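Local coordinates for protein deseasin MCP-01 (Pseudoalteromonas sp., PDB 3VV3) that hydrolyses peptide bonds, including those of collagen, as a bacterial serine protease of the subtilisin family, at residues I84-V87 with H88-A92; Q180-A183 with D184-A188; V157-N161 with A162-L166; P288-T292 with L293-E297. All blocks are in the same frame, centred on the assembly; numbering follows the deposited sequence.

Contact 1 of 4, residues I84-V87 with H88-A92; sequences IDDV and HGINA. With CA (calcium ion), chain C; CA (calcium ion), chain F.
The calcium-binding loop of this subtilase ends here and runs into strand 89-91, with Val87 packed on His88 and Asp86 on Ile90. Val87 and His88 lie side by side and point the same way. CG1 of Val87 sits over one face of the His88 imidazole, 3.8 Å from the ring centroid and only 7° off the ring normal. This is a CH-pi contact. It depends on the Val87 torsion that sets CG1 anti to the backbone N (chi1 172°). The ring is also held at ND1, whose polar partner is Trp65. Were His88 an alanine, Val87 CG1 would probably lose the aromatic face it packs on, and Trp65 its polar partner. Asp86 works in two directions. Asp86 CB packs 3.6 Å from Ile90 CG2 and 3.3 Å from Gly89 O. Its carboxylate leads off to the metal, and Asp86 OD1 binds one calcium ion at 2.3 Å. Glu70, Asp77, Asp79, Asn81 and the carbonyl of Tyr83 complete that site, while OD2 is hydrogen-bonded to Tyr155 OH. The neighbouring Asp85 serves a second calcium, with OD1 at 2.4 Å. Glu70 binds both ions, which joins the two sites. An inverse gamma turn centred on Asp86 carries the chain from these ligands to the strand, and Val87 N makes a weak bond of 2.9 Å to Asp85 O. Strand 89-91 is an outermost strand of the parallel sheet and pairs with strand 131-136. Gly89 has a phi of 137°, where a CB would run into the carbonyl of His88.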
loop_
_atom_site.group_PDB
_atom_site.type_symbol
_atom_site.label_atom_id
_atom_site.label_comp_id
_atom_site.label_asym_id
_atom_site.label_seq_id
_atom_site.Cartn_x
_atom_site.Cartn_y
_atom_site.Cartn_z
ATOM N N ILE A 84 -2.800 -28.533 -11.383
ATOM C CA ILE A 84 -2.919 -29.711 -10.538
ATOM C C ILE A 84 -3.373 -29.372 -9.120
ATOM O O ILE A 84 -2.811 -28.495 -8.467
ATOM C CB ILE A 84 -1.577 -30.444 -10.454
ATOM C CG1 ILE A 84 -1.215 -31.026 -11.823
ATOM C CG2 ILE A 84 -1.624 -31.517 -9.357
ATOM C CD1 ILE A 84 0.240 -31.493 -11.921
ATOM N N ASP A 85 -4.396 -30.073 -8.641
ATOM C CA ASP A 85 -4.790 -29.981 -7.239
ATOM C C ASP A 85 -5.223 -28.562 -6.849
ATOM O O ASP A 85 -4.993 -28.131 -5.716
ATOM C CB ASP A 85 -3.657 -30.479 -6.317
ATOM C CG ASP A 85 -3.469 -31.995 -6.378
ATOM O OD1 ASP A 85 -4.311 -32.666 -6.996
ATOM O OD2 ASP A 85 -2.492 -32.520 -5.811
ATOM N N ASP A 86 -5.853 -27.850 -7.783
ATOM C CA ASP A 86 -6.362 -26.505 -7.503
ATOM C C ASP A 86 -7.680 -26.563 -6.729
ATOM O O ASP A 86 -8.765 -26.363 -7.274
ATOM C CB ASP A 86 -6.481 -25.657 -8.778
ATOM C CG ASP A 86 -7.452 -26.230 -9.784
ATOM O OD1 ASP A 86 -7.369 -27.443 -10.057
ATOM O OD2 ASP A 86 -8.286 -25.462 -10.306
ATOM N N VAL A 87 -7.559 -26.849 -5.443
ATOM C CA VAL A 87 -8.713 -27.025 -4.584
ATOM C C VAL A 87 -9.362 -25.686 -4.254
ATOM O O VAL A 87 -10.575 -25.555 -4.319
ATOM C CB VAL A 87 -8.311 -27.751 -3.284
ATOM C CG1 VAL A 87 -9.479 -27.773 -2.290
ATOM C CG2 VAL A 87 -7.824 -29.173 -3.613
ATOM N N HIS A 88 -8.539 -24.692 -3.929
ATOM C CA HIS A 88 -9.033 -23.371 -3.543
ATOM C C HIS A 88 -8.715 -22.280 -4.564
ATOM O O HIS A 88 -9.079 -21.115 -4.368
ATOM C CB HIS A 88 -8.428 -22.968 -2.198
ATOM C CG HIS A 88 -8.768 -23.900 -1.081
ATOM N ND1 HIS A 88 -10.066 -24.141 -0.684
ATOM C CD2 HIS A 88 -7.981 -24.646 -0.269
ATOM C CE1 HIS A 88 -10.065 -24.997 0.323
ATOM N NE2 HIS A 88 -8.812 -25.311 0.601
ATOM N N GLY A 89 -8.030 -22.649 -5.642
ATOM C CA GLY A 89 -7.553 -21.670 -6.603
ATOM C C GLY A 89 -6.130 -21.998 -7.010
ATOM O O GLY A 89 -5.682 -23.132 -6.833
ATOM N N ILE A 90 -5.408 -21.010 -7.532
ATOM C CA ILE A 90 -4.081 -21.275 -8.076
ATOM C C ILE A 90 -3.076 -20.182 -7.785
ATOM O O ILE A 90 -3.431 -19.077 -7.358
ATOM C CB ILE A 90 -4.116 -21.448 -9.614
ATOM C CG1 ILE A 90 -4.609 -20.160 -10.292
ATOM C CG2 ILE A 90 -4.958 -22.668 -10.011
ATOM C CD1 ILE A 90 -4.320 -20.088 -11.801
ATOM N N ASN A 91 -1.812 -20.517 -8.025
ATOM C CA ASN A 91 -0.730 -19.546 -8.061
ATOM C C ASN A 91 -0.312 -19.416 -9.528
ATOM O O ASN A 91 0.216 -20.370 -10.111
ATOM C CB ASN A 91 0.431 -20.040 -7.190
ATOM C CG ASN A 91 1.612 -19.078 -7.161
ATOM O OD1 ASN A 91 1.948 -18.458 -8.169
ATOM N ND2 ASN A 91 2.260 -18.969 -6.001
ATOM N N ALA A 92 -0.586 -18.258 -10.128
ATOM C CA ALA A 92 -0.310 -18.041 -11.554
ATOM C C ALA A 92 1.163 -17.808 -11.860
ATOM O O ALA A 92 1.569 -17.794 -13.028
ATOM C CB ALA A 92 -1.155 -16.884 -12.099
HETATM CA CA CA C . -7.292 -28.913 -11.846
HETATM CA CA CA F . -6.257 -33.638 -7.993
#

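Contact 2 of 4, residues Q180-A183 with D184-A188; sequences QALA and DAITA
Gln180 and Asp184 are joined side chain to side chain across the first turn of helix 180-191. The Gln180 chain leaves CB with CG anti to the backbone N, then bends at chi2 (61°). The bend swings the amide close to Asp184. Gln180 CG lies 4.0 Å from Asp184 OD2. Gln180 CD comes 3.9 Å from Asp184 OD1. At the tip, Gln180 NE2 donates to Asp184 OD1 at 2.9 Å, with an angle of 155° at the hydrogen. The acceptor lies close to the amide plane of Gln180. At the carboxylate the donor arrives from above, 43° out of its plane. The amide and carboxylate planes are turned well away from each other. The backbone joins the same pair, since Asp184 N donates to Gln180 O. Bonds from Ala185, Ile186 and Thr187 back to Ala181, Leu182 and Ala183 continue the alpha-helical pattern. On the inner face Leu182 CG meets Ile186 CD1 at 4.1 Å. Leu182 also packs on Ile150 and Ile153 of helix 146-161, and both residues touch Tyr217. Thr187 OG1 is hydrogen-bonded to Asn219. The helix is the crossover of the beta-alpha-beta unit that links strands 166-171 and 195-199 of the parallel sheet. The two sides of the helix differ: Leu182 and Ile186 pack inward on helix 146-161 and on loops, while the Gln180-Asp184 pair lies on an exposed surface. There the amide N-H probably offsets part of the aspartate charge, and the carboxylate in turn is likely to limit rotation of the glutamine tip.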
loop_
_atom_site.group_PDB
_atom_site.type_symbol
_atom_site.label_atom_id
_atom_site.label_comp_id
_atom_site.label_asym_id
_atom_site.label_seq_id
_atom_site.Cartn_x
_atom_site.Cartn_y
_atom_site.Cartn_z
ATOM N N GLN A 180 -3.389 -4.932 -25.064
ATOM C CA GLN A 180 -4.430 -5.557 -25.861
ATOM C C GLN A 180 -4.733 -6.961 -25.350
ATOM O O GLN A 180 -5.880 -7.416 -25.405
ATOM C CB GLN A 180 -4.032 -5.615 -27.339
ATOM C CG GLN A 180 -5.189 -6.013 -28.241
ATOM C CD GLN A 180 -6.341 -5.027 -28.158
ATOM O OE1 GLN A 180 -6.191 -3.850 -28.485
ATOM N NE2 GLN A 180 -7.504 -5.508 -27.730
ATOM N N ALA A 181 -3.700 -7.662 -24.887
ATOM C CA ALA A 181 -3.880 -9.005 -24.350
ATOM C C ALA A 181 -4.774 -8.970 -23.117
ATOM O O ALA A 181 -5.637 -9.832 -22.945
ATOM C CB ALA A 181 -2.530 -9.650 -24.018
ATOM N N LEU A 182 -4.568 -7.977 -22.254
ATOM C CA LEU A 182 -5.406 -7.857 -21.056
ATOM C C LEU A 182 -6.831 -7.430 -21.430
ATOM O O LEU A 182 -7.814 -7.979 -20.912
ATOM C CB LEU A 182 -4.778 -6.894 -20.039
ATOM C CG LEU A 182 -5.541 -6.687 -18.722
ATOM C CD1 LEU A 182 -5.945 -8.036 -18.137
ATOM C CD2 LEU A 182 -4.668 -5.909 -17.731
ATOM N N ALA A 183 -6.948 -6.456 -22.328
ATOM C CA ALA A 183 -8.264 -6.059 -22.832
ATOM C C ALA A 183 -9.024 -7.282 -23.361
ATOM O O ALA A 183 -10.222 -7.447 -23.111
ATOM C CB ALA A 183 -8.118 -5.014 -23.922
ATOM N N ASP A 184 -8.318 -8.127 -24.106
ATOM C CA ASP A 184 -8.930 -9.302 -24.720
ATOM C C ASP A 184 -9.364 -10.327 -23.672
ATOM O O ASP A 184 -10.397 -10.979 -23.827
ATOM C CB ASP A 184 -7.963 -9.961 -25.705
ATOM C CG ASP A 184 -7.793 -9.170 -26.994
ATOM O OD1 ASP A 184 -8.504 -8.165 -27.204
ATOM O OD2 ASP A 184 -6.931 -9.566 -27.805
ATOM N N ALA A 185 -8.564 -10.481 -22.619
ATOM C CA ALA A 185 -8.914 -11.400 -21.546
ATOM C C ALA A 185 -10.184 -10.904 -20.859
ATOM O O ALA A 185 -11.070 -11.694 -20.501
ATOM C CB ALA A 185 -7.772 -11.514 -20.550
ATOM N N ILE A 186 -10.276 -9.587 -20.689
ATOM C CA ILE A 186 -11.438 -8.990 -20.058
ATOM C C ILE A 186 -12.661 -9.133 -20.957
ATOM O O ILE A 186 -13.761 -9.403 -20.480
ATOM C CB ILE A 186 -11.187 -7.516 -19.687
ATOM C CG1 ILE A 186 -10.077 -7.440 -18.637
ATOM C CG2 ILE A 186 -12.475 -6.859 -19.181
ATOM C CD1 ILE A 186 -9.567 -6.018 -18.366
ATOM N N THR A 187 -12.461 -8.967 -22.260
ATOM C CA THR A 187 -13.539 -9.190 -23.212
ATOM C C THR A 187 -14.074 -10.614 -23.115
ATOM O O THR A 187 -15.286 -10.833 -23.162
ATOM C CB THR A 187 -13.098 -8.871 -24.646
ATOM O OG1 THR A 187 -12.849 -7.466 -24.754
ATOM C CG2 THR A 187 -14.182 -9.281 -25.646
ATOM N N ALA A 188 -13.176 -11.581 -22.940
ATOM C CA ALA A 188 -13.605 -12.967 -22.802
ATOM C C ALA A 188 -14.415 -13.149 -21.527
ATOM O O ALA A 188 -15.385 -13.908 -21.505
ATOM C CB ALA A 188 -12.419 -13.924 -22.816
#

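Contact 3 of 4, residues V157-N161 with A162-L166; sequences VGLKN and AGVNL
Leu159 and Val164 meet at the Schellman motif that ends helix 146-161. Val164 N donates to Leu159 O at 3.0 Å, and Gly163 N donates to Lys160 O at 2.9 Å. The second donor comes from above the carbonyl plane, 62° out of it. Gly163 makes the reversal possible: its phi is 110°, where a CB would press on the carbonyl of Ala162. The tight side is apolar. Val164 CG2 lies against Leu159 CB at 3.9 Å, and the CD1 atoms of Leu159 and Leu166 are 4.1 Å apart where the two chains cross at a slant. Val133 of strand 131-136 touches both leucines. The solvent side differs: Asn161, Ala162 and Gly163 are exposed, and the turn is held there by backbone bonds, including Ala162 N to Gly158 O. Lys160 reaches past the turn to Leu166 and Ala192. Its chain bends at chi2 (61°) and again at chi4, which lays the methylenes along residues 164-166 and brings NZ to a weak hydrogen bond with Ala192 O. With only a CB at this position, as in an alanine, Leu166 O is likely to lose most of its methylene cover and Ala192 O its weak donor. The lysine backbone takes part too, with a nearly straight CA-H...O contact to Val164 O. Lys160 CD rests 3.2 Å from the buried Leu166 O, which has no hydrogen-bond partner in the model.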
loop_
_atom_site.group_PDB
_atom_site.type_symbol
_atom_site.label_atom_id
_atom_site.label_comp_id
_atom_site.label_asym_id
_atom_site.label_seq_id
_atom_site.Cartn_x
_atom_site.Cartn_y
_atom_site.Cartn_z
ATOM N N VAL A 157 -12.355 -17.436 -15.879
ATOM C CA VAL A 157 -13.307 -17.599 -16.979
ATOM C C VAL A 157 -13.495 -19.081 -17.281
ATOM O O VAL A 157 -14.612 -19.529 -17.535
ATOM C CB VAL A 157 -12.858 -16.851 -18.236
ATOM C CG1 VAL A 157 -13.769 -17.189 -19.418
ATOM C CG2 VAL A 157 -12.838 -15.338 -17.957
ATOM N N GLY A 158 -12.406 -19.840 -17.219
ATOM C CA GLY A 158 -12.475 -21.289 -17.362
ATOM C C GLY A 158 -13.430 -21.922 -16.355
ATOM O O GLY A 158 -14.252 -22.773 -16.706
ATOM N N LEU A 159 -13.336 -21.508 -15.095
ATOM C CA LEU A 159 -14.220 -22.062 -14.069
ATOM C C LEU A 159 -15.686 -21.765 -14.408
ATOM O O LEU A 159 -16.551 -22.651 -14.355
ATOM C CB LEU A 159 -13.870 -21.502 -12.687
ATOM C CG LEU A 159 -12.535 -21.909 -12.058
ATOM C CD1 LEU A 159 -12.371 -21.235 -10.685
ATOM C CD2 LEU A 159 -12.449 -23.425 -11.913
ATOM N N LYS A 160 -15.951 -20.516 -14.765
ATOM C CA LYS A 160 -17.301 -20.076 -15.089
ATOM C C LYS A 160 -17.838 -20.847 -16.300
ATOM O O LYS A 160 -18.969 -21.334 -16.280
ATOM C CB LYS A 160 -17.316 -18.559 -15.339
ATOM C CG LYS A 160 -18.619 -18.011 -15.948
ATOM C CD LYS A 160 -19.806 -18.266 -15.034
ATOM C CE LYS A 160 -21.081 -17.613 -15.556
ATOM N NZ LYS A 160 -21.456 -18.109 -16.922
ATOM N N ASN A 161 -17.036 -20.954 -17.355
ATOM C CA ASN A 161 -17.467 -21.687 -18.544
ATOM C C ASN A 161 -17.791 -23.147 -18.216
ATOM O O ASN A 161 -18.678 -23.740 -18.829
ATOM C CB ASN A 161 -16.408 -21.626 -19.649
ATOM C CG ASN A 161 -16.289 -20.253 -20.281
ATOM O OD1 ASN A 161 -17.145 -19.378 -20.101
ATOM N ND2 ASN A 161 -15.214 -20.058 -21.045
ATOM N N ALA A 162 -17.086 -23.712 -17.236
ATOM C CA ALA A 162 -17.305 -25.103 -16.843
ATOM C C ALA A 162 -18.524 -25.273 -15.941
ATOM O O ALA A 162 -18.872 -26.390 -15.567
ATOM C CB ALA A 162 -16.059 -25.663 -16.163
ATOM N N GLY A 163 -19.167 -24.165 -15.579
ATOM C CA GLY A 163 -20.390 -24.235 -14.802
ATOM C C GLY A 163 -20.283 -23.747 -13.365
ATOM O O GLY A 163 -21.260 -23.800 -12.626
ATOM N N VAL A 164 -19.105 -23.286 -12.958
ATOM C CA VAL A 164 -18.957 -22.688 -11.629
ATOM C C VAL A 164 -19.704 -21.357 -11.609
ATOM O O VAL A 164 -19.607 -20.587 -12.552
ATOM C CB VAL A 164 -17.473 -22.463 -11.263
ATOM C CG1 VAL A 164 -17.366 -21.742 -9.916
ATOM C CG2 VAL A 164 -16.719 -23.797 -11.228
ATOM N N ASN A 165 -20.465 -21.097 -10.547
ATOM C CA ASN A 165 -21.312 -19.904 -10.504
ATOM C C ASN A 165 -20.512 -18.649 -10.150
ATOM O O ASN A 165 -20.801 -17.961 -9.171
ATOM C CB ASN A 165 -22.470 -20.098 -9.527
ATOM C CG ASN A 165 -23.500 -18.995 -9.614
ATOM O OD1 ASN A 165 -23.718 -18.408 -10.677
ATOM N ND2 ASN A 165 -24.139 -18.700 -8.486
ATOM N N LEU A 166 -19.513 -18.358 -10.973
ATOM C CA LEU A 166 -18.570 -17.278 -10.717
ATOM C C LEU A 166 -18.828 -16.129 -11.688
ATOM O O LEU A 166 -18.536 -16.240 -12.881
ATOM C CB LEU A 166 -17.153 -17.830 -10.904
ATOM C CG LEU A 166 -15.940 -16.976 -10.533
ATOM C CD1 LEU A 166 -14.711 -17.870 -10.583
ATOM C CD2 LEU A 166 -15.769 -15.799 -11.489
#

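Contact 4 of 4, residues P288-T292 with L293-E297; sequences PDLTT and LELKE
Thr291 and Glu294 exchange two hydrogen bonds at the start of helix 292-301. Glu294 N donates to Thr291 OG1 at 3.0 Å, with an angle of 156° at the hydrogen. In return Thr291 N donates to Glu294 OE1 at 2.9 Å, and this bond is straighter, at 168°. OE1 takes it on its anti side, somewhat out of the carboxylate plane. The pair is a capping box, with Thr291 as the N-cap. The threonine hydroxyl stands between its own backbone N and carbonyl carbon (chi1 65°), which turns it to the first turn of the helix. The Glu294 chain, extended beyond CG, runs across the threonine side chain, and Glu294 CG lies 3.1 Å from Thr291 OG1. A water then extends the box, donating to both Glu294 OE1 and Asp289 O at 2.7 Å each. Next to it Leu290 crosses Glu294, with CD2 4.0 Å from OE1. Leu290 CD1 faces Leu295 CD1 at 4.3 Å, and Val283 of helix 269-284 touches both leucines. Further out, Arg167 NH1 bonds to Leu290 O, and Lys296 NZ reaches the carbonyls of Val222 and Asp220.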
loop_
_atom_site.group_PDB
_atom_site.type_symbol
_atom_site.label_atom_id
_atom_site.label_comp_id
_atom_site.label_asym_id
_atom_site.label_seq_id
_atom_site.Cartn_x
_atom_site.Cartn_y
_atom_site.Cartn_z
ATOM N N PRO A 288 -30.217 -13.834 -9.533
ATOM C CA PRO A 288 -29.204 -14.399 -10.429
ATOM C C PRO A 288 -29.499 -14.136 -11.903
ATOM O O PRO A 288 -28.666 -14.465 -12.742
ATOM C CB PRO A 288 -29.305 -15.900 -10.150
ATOM C CG PRO A 288 -30.733 -16.097 -9.746
ATOM C CD PRO A 288 -31.072 -14.874 -8.936
ATOM N N ASP A 289 -30.651 -13.548 -12.216
ATOM C CA ASP A 289 -31.054 -13.372 -13.612
ATOM C C ASP A 289 -30.569 -12.069 -14.251
ATOM O O ASP A 289 -30.807 -11.826 -15.431
ATOM C CB ASP A 289 -32.579 -13.506 -13.751
ATOM C CG ASP A 289 -33.073 -14.890 -13.374
ATOM O OD1 ASP A 289 -32.383 -15.878 -13.704
ATOM O OD2 ASP A 289 -34.154 -14.994 -12.757
ATOM N N LEU A 290 -29.876 -11.240 -13.482
ATOM C CA LEU A 290 -29.351 -9.989 -14.015
ATOM C C LEU A 290 -28.222 -10.235 -15.014
ATOM O O LEU A 290 -27.351 -11.063 -14.772
ATOM C CB LEU A 290 -28.836 -9.111 -12.869
ATOM C CG LEU A 290 -29.888 -8.699 -11.841
ATOM C CD1 LEU A 290 -29.252 -8.094 -10.591
ATOM C CD2 LEU A 290 -30.892 -7.741 -12.469
ATOM N N THR A 291 -28.232 -9.514 -16.131
ATOM C CA THR A 291 -27.080 -9.527 -17.025
ATOM C C THR A 291 -25.959 -8.789 -16.305
ATOM O O THR A 291 -26.205 -8.076 -15.337
ATOM C CB THR A 291 -27.353 -8.794 -18.345
ATOM O OG1 THR A 291 -27.567 -7.404 -18.082
ATOM C CG2 THR A 291 -28.576 -9.376 -19.059
ATOM N N THR A 292 -24.732 -8.953 -16.780
ATOM C CA THR A 292 -23.594 -8.274 -16.166
ATOM C C THR A 292 -23.786 -6.761 -16.177
ATOM O O THR A 292 -23.536 -6.072 -15.178
ATOM C CB THR A 292 -22.302 -8.627 -16.907
ATOM O OG1 THR A 292 -22.106 -10.041 -16.849
ATOM C CG2 THR A 292 -21.099 -7.929 -16.277
ATOM N N LEU A 293 -24.222 -6.242 -17.317
ATOM C CA LEU A 293 -24.455 -4.813 -17.454
ATOM C C LEU A 293 -25.575 -4.328 -16.527
ATOM O O LEU A 293 -25.499 -3.240 -15.969
ATOM C CB LEU A 293 -24.783 -4.466 -18.907
ATOM C CG LEU A 293 -25.080 -2.990 -19.186
ATOM C CD1 LEU A 293 -23.894 -2.112 -18.795
ATOM C CD2 LEU A 293 -25.448 -2.784 -20.650
ATOM N N GLU A 294 -26.626 -5.125 -16.374
ATOM C CA GLU A 294 -27.701 -4.761 -15.450
ATOM C C GLU A 294 -27.193 -4.705 -14.021
ATOM O O GLU A 294 -27.540 -3.794 -13.262
ATOM C CB GLU A 294 -28.872 -5.748 -15.554
ATOM C CG GLU A 294 -29.733 -5.544 -16.784
ATOM C CD GLU A 294 -30.756 -6.649 -16.981
ATOM O OE1 GLU A 294 -30.575 -7.755 -16.417
ATOM O OE2 GLU A 294 -31.738 -6.405 -17.715
ATOM N N LEU A 295 -26.371 -5.689 -13.661
ATOM C CA LEU A 295 -25.743 -5.740 -12.345
ATOM C C LEU A 295 -24.893 -4.494 -12.095
ATOM O O LEU A 295 -25.000 -3.847 -11.047
ATOM C CB LEU A 295 -24.878 -6.992 -12.232
ATOM C CG LEU A 295 -24.149 -7.201 -10.905
ATOM C CD1 LEU A 295 -25.134 -7.178 -9.745
ATOM C CD2 LEU A 295 -23.371 -8.529 -10.913
ATOM N N LYS A 296 -24.046 -4.169 -13.063
ATOM C CA LYS A 296 -23.170 -3.015 -12.955
ATOM C C LYS A 296 -23.981 -1.742 -12.770
ATOM O O LYS A 296 -23.711 -0.956 -11.864
ATOM C CB LYS A 296 -22.286 -2.891 -14.196
ATOM C CG LYS A 296 -21.501 -1.573 -14.255
ATOM C CD LYS A 296 -20.554 -1.551 -15.452
ATOM C CE LYS A 296 -20.001 -0.150 -15.717
ATOM N NZ LYS A 296 -19.127 -0.147 -16.916
ATOM N N GLU A 297 -24.979 -1.550 -13.626
ATOM C CA GLU A 297 -25.771 -0.322 -13.598
ATOM C C GLU A 297 -26.605 -0.239 -12.329
ATOM O O GLU A 297 -26.841 0.850 -11.800
ATOM C CB GLU A 297 -26.642 -0.200 -14.855
ATOM C CG GLU A 297 -25.824 0.010 -16.126
ATOM C CD GLU A 297 -26.659 0.453 -17.317
ATOM O OE1 GLU A 297 -27.863 0.113 -17.379
ATOM O OE2 GLU A 297 -26.100 1.140 -18.199
HETATM O O HOH W 1 -32.324 -9.869 -16.441
#

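All four contacts are local. Contacts 1 to 3 lie at or within connections to the subtilase core sheet, and contact 4 lies at the start of helix 292-301, after helix 269-284. Contacts 1 and 3 are neighbours: their centres are 14 Å apart and their nearest atoms about 5 Å. Both pack against strand 131-136, and the side chain of Leu159 is about 8 Å from a bound calcium ion. Contacts 2 and 3 touch, where Ala188 O meets Val157 CG1 at 4.2 Å between adjacent helices. Contact 4 is far from contact 1, 28 Å between centres, but its nearest atoms come to about 6 Å of contact 3 without touching. The probable catalytic triad of Ser270, His105 and Asp50 includes no residue of these segments.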